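Local coordinates for thioredoxin-like protein (Klebsiella pneumoniae subsp. pneumoniae MGH 78578, PDB 3TY1) that is of unknown function but belongs to the galactose mutarotase clan, which includes aldose 1-epimerases, and may bind carbohydrate, at residues A[274-285]-A[354-365]. Residues are numbered along the deposited sequence; the frame is centred on the assembly and turned at random. Where two conformers were deposited one is given.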
# COMPACT_ATOMS: atom_id res chain seq x y z
N LEU A 274 -12.61 10.44 35.87
CA LEU A 274 -11.20 10.08 36.07
C LEU A 274 -11.13 8.57 36.18
O LEU A 274 -11.88 7.98 36.95
CB LEU A 274 -10.67 10.76 37.35
CG LEU A 274 -9.20 10.80 37.72
CD1 LEU A 274 -8.40 11.49 36.63
CD2 LEU A 274 -8.99 11.50 39.06
N ALA A 275 -10.23 7.97 35.41
CA ALA A 275 -9.96 6.54 35.47
C ALA A 275 -8.46 6.33 35.58
O ALA A 275 -7.65 7.16 35.07
CB ALA A 275 -10.51 5.86 34.22
N ALA A 276 -8.06 5.23 36.19
CA ALA A 276 -6.63 5.01 36.43
C ALA A 276 -6.26 3.53 36.60
O ALA A 276 -7.11 2.70 36.97
CB ALA A 276 -6.20 5.81 37.69
N VAL A 277 -5.01 3.21 36.29
CA VAL A 277 -4.41 1.94 36.60
C VAL A 277 -3.26 2.25 37.55
O VAL A 277 -2.48 3.17 37.34
CB VAL A 277 -3.97 1.14 35.37
CG1 VAL A 277 -3.05 1.96 34.44
CG2 VAL A 277 -3.25 -0.14 35.84
N VAL A 278 -3.20 1.50 38.64
CA VAL A 278 -2.19 1.70 39.65
C VAL A 278 -1.58 0.35 39.99
O VAL A 278 -2.22 -0.69 39.86
CB VAL A 278 -2.78 2.40 40.88
CG1 VAL A 278 -3.45 3.73 40.49
CG2 VAL A 278 -3.78 1.49 41.63
N ASN A 279 -0.31 0.37 40.37
CA ASN A 279 0.38 -0.86 40.72
C ASN A 279 -0.12 -1.40 42.08
O ASN A 279 -0.95 -0.77 42.73
CB ASN A 279 1.88 -0.67 40.61
CG ASN A 279 2.48 0.19 41.71
OD1 ASN A 279 1.79 0.81 42.53
ND2 ASN A 279 3.82 0.21 41.74
N LYS A 280 0.36 -2.56 42.48
CA LYS A 280 -0.11 -3.23 43.70
C LYS A 280 0.22 -2.44 44.98
O LYS A 280 -0.63 -2.33 45.89
CB LYS A 280 0.47 -4.65 43.78
CG LYS A 280 -0.10 -5.53 44.91
CD LYS A 280 0.71 -6.81 45.02
CE LYS A 280 0.38 -7.56 46.32
NZ LYS A 280 -1.03 -8.01 46.32
N ALA A 281 1.43 -1.88 45.06
CA ALA A 281 1.84 -1.10 46.21
C ALA A 281 1.10 0.26 46.28
O ALA A 281 1.06 0.88 47.33
CB ALA A 281 3.37 -0.87 46.20
N GLY A 282 0.52 0.70 45.17
CA GLY A 282 -0.16 2.00 45.11
C GLY A 282 0.79 3.18 45.08
O GLY A 282 0.46 4.24 45.60
N ASP A 283 1.99 3.01 44.48
CA ASP A 283 2.96 4.11 44.35
C ASP A 283 3.35 4.48 42.90
O ASP A 283 4.14 5.39 42.70
CB ASP A 283 4.20 3.87 45.22
CG ASP A 283 4.99 2.63 44.84
OD1 ASP A 283 4.75 1.97 43.80
OD2 ASP A 283 5.91 2.34 45.62
N LYS A 284 2.81 3.75 41.92
CA LYS A 284 2.94 4.08 40.52
C LYS A 284 1.58 3.94 39.87
O LYS A 284 0.80 3.09 40.24
CB LYS A 284 3.89 3.13 39.79
CG LYS A 284 5.34 3.33 40.14
CD LYS A 284 6.20 2.40 39.29
CE LYS A 284 7.68 2.63 39.52
NZ LYS A 284 8.13 2.30 40.91
N GLY A 285 1.32 4.76 38.87
CA GLY A 285 0.10 4.63 38.10
C GLY A 285 -0.03 5.60 36.98
O GLY A 285 0.88 6.37 36.70
N ASP A 354 4.18 8.57 42.94
CA ASP A 354 4.33 8.29 44.38
C ASP A 354 2.97 7.97 45.01
O ASP A 354 1.92 8.14 44.38
CB ASP A 354 5.13 9.39 45.12
CG ASP A 354 4.41 10.73 45.18
OD1 ASP A 354 3.16 10.78 45.11
OD2 ASP A 354 5.11 11.76 45.34
N SER A 355 3.01 7.49 46.25
CA SER A 355 1.80 7.08 46.99
C SER A 355 0.79 8.19 47.15
O SER A 355 -0.40 7.95 46.93
CB SER A 355 2.17 6.51 48.36
OG SER A 355 2.99 5.36 48.17
N ALA A 356 1.26 9.39 47.46
CA ALA A 356 0.39 10.56 47.66
C ALA A 356 -0.37 10.89 46.41
O ALA A 356 -1.55 11.24 46.47
CB ALA A 356 1.22 11.79 48.18
N GLN A 357 0.29 10.79 45.25
CA GLN A 357 -0.39 11.04 43.97
C GLN A 357 -1.45 10.02 43.66
O GLN A 357 -2.56 10.39 43.24
CB GLN A 357 0.60 11.13 42.80
CG GLN A 357 1.41 12.39 42.83
CD GLN A 357 2.49 12.42 41.77
OE1 GLN A 357 2.56 11.56 40.88
NE2 GLN A 357 3.33 13.44 41.84
N VAL A 358 -1.13 8.74 43.83
CA VAL A 358 -2.14 7.68 43.67
C VAL A 358 -3.33 7.87 44.66
O VAL A 358 -4.50 7.70 44.28
CB VAL A 358 -1.49 6.28 43.84
CG1 VAL A 358 -2.54 5.17 43.91
CG2 VAL A 358 -0.43 6.02 42.69
N ALA A 359 -3.02 8.22 45.92
CA ALA A 359 -4.05 8.38 46.96
C ALA A 359 -5.01 9.51 46.60
O ALA A 359 -6.24 9.37 46.75
CB ALA A 359 -3.41 8.60 48.34
N ALA A 360 -4.46 10.61 46.09
CA ALA A 360 -5.25 11.76 45.61
C ALA A 360 -6.20 11.36 44.47
O ALA A 360 -7.37 11.77 44.44
CB ALA A 360 -4.31 12.92 45.17
N VAL A 361 -5.71 10.57 43.53
CA VAL A 361 -6.57 10.06 42.44
C VAL A 361 -7.66 9.15 43.00
O VAL A 361 -8.85 9.31 42.68
CB VAL A 361 -5.73 9.32 41.37
CG1 VAL A 361 -6.61 8.43 40.48
CG2 VAL A 361 -4.97 10.34 40.54
N GLU A 362 -7.27 8.25 43.89
CA GLU A 362 -8.22 7.30 44.48
C GLU A 362 -9.31 8.02 45.29
O GLU A 362 -10.50 7.66 45.22
CB GLU A 362 -7.46 6.23 45.27
CG GLU A 362 -8.27 4.99 45.56
CD GLU A 362 -7.43 3.77 45.95
OE1 GLU A 362 -6.18 3.79 45.86
OE2 GLU A 362 -8.06 2.77 46.37
N GLN A 363 -8.92 9.08 46.01
CA GLN A 363 -9.84 9.92 46.81
C GLN A 363 -10.80 10.73 45.93
O GLN A 363 -11.99 10.85 46.25
CB GLN A 363 -9.05 10.89 47.74
CG GLN A 363 -8.85 10.46 49.22
CD GLN A 363 -7.60 9.59 49.52
OE1 GLN A 363 -7.49 8.43 49.07
NE2 GLN A 363 -6.67 10.14 50.33
N LYS A 364 -10.31 11.28 44.81
CA LYS A 364 -11.19 12.00 43.87
C LYS A 364 -12.21 11.05 43.24
O LYS A 364 -13.38 11.39 43.11
CB LYS A 364 -10.39 12.72 42.78
CG LYS A 364 -11.21 13.65 41.88
CD LYS A 364 -11.81 14.89 42.61
CE LYS A 364 -13.01 15.48 41.83
NZ LYS A 364 -13.78 16.52 42.61
N ILE A 365 -11.76 9.85 42.89
CA ILE A 365 -12.63 8.82 42.29
C ILE A 365 -13.72 8.41 43.30
O ILE A 365 -14.91 8.38 42.97
CB ILE A 365 -11.81 7.61 41.75
CG1 ILE A 365 -11.06 8.02 40.46
CG2 ILE A 365 -12.72 6.45 41.50
CD1 ILE A 365 -10.11 6.97 39.87
O HOH W 1 1.25 3.27 48.51
O HOH W 2 -1.38 5.19 47.49
O HOH W 3 6.11 3.97 48.20
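Asp354 N lies 3.2 Å from Asp283 O, at too poor an angle for a hydrogen bond; Asp354 is the N-cap of helix 355-369, its OD1 accepting from Gln357 N. Ser355, the first helical residue, meets the turn 279-284: its CA hydrogen points at Gly282 O (CA to O 3.4 Å, 165° at the hydrogen), and its OG lies 3.5 Å from Asp283 CB. Water 2 is within hydrogen-bonding distance of Gly282 O and Ser355 O. The Asn279 amide braces the turn: ND2 donates in its own plane to Asp283 OD1, while Asn279 OD1 accepts from Asp283 N on a lone pair and from Lys284 N above the carbonyl plane.

One helical turn on, Val358 straddles Gly282 O, with CB at 3.3 Å and both methyls close by. With chi1 at 170°, CG1 lies anti to the backbone N and reaches Val278 CG1 at 3.8 Å. The hairpin of strands 272-278 and 285-291 belongs to the large antiparallel sheet of this supersandwich, and the helix, following strand 342-352, folds back across one face of it; the N-to-C directions of segments 355-365 and 274-278 differ by 138°, nearer antiparallel than parallel.

Val361 sets CG1 between Ala276 CB (3.8 Å) and Leu274 CD2. Glu362 is salt-bridged to Arg224 of strand 224-229. The same leucine methyl also touches Lys364 CB and CG. Ile365 lays CG1 and CD1 against Leu274 O, a buried carbonyl without a hydrogen-bonding partner, and reaches on to Leu226 and Pro228.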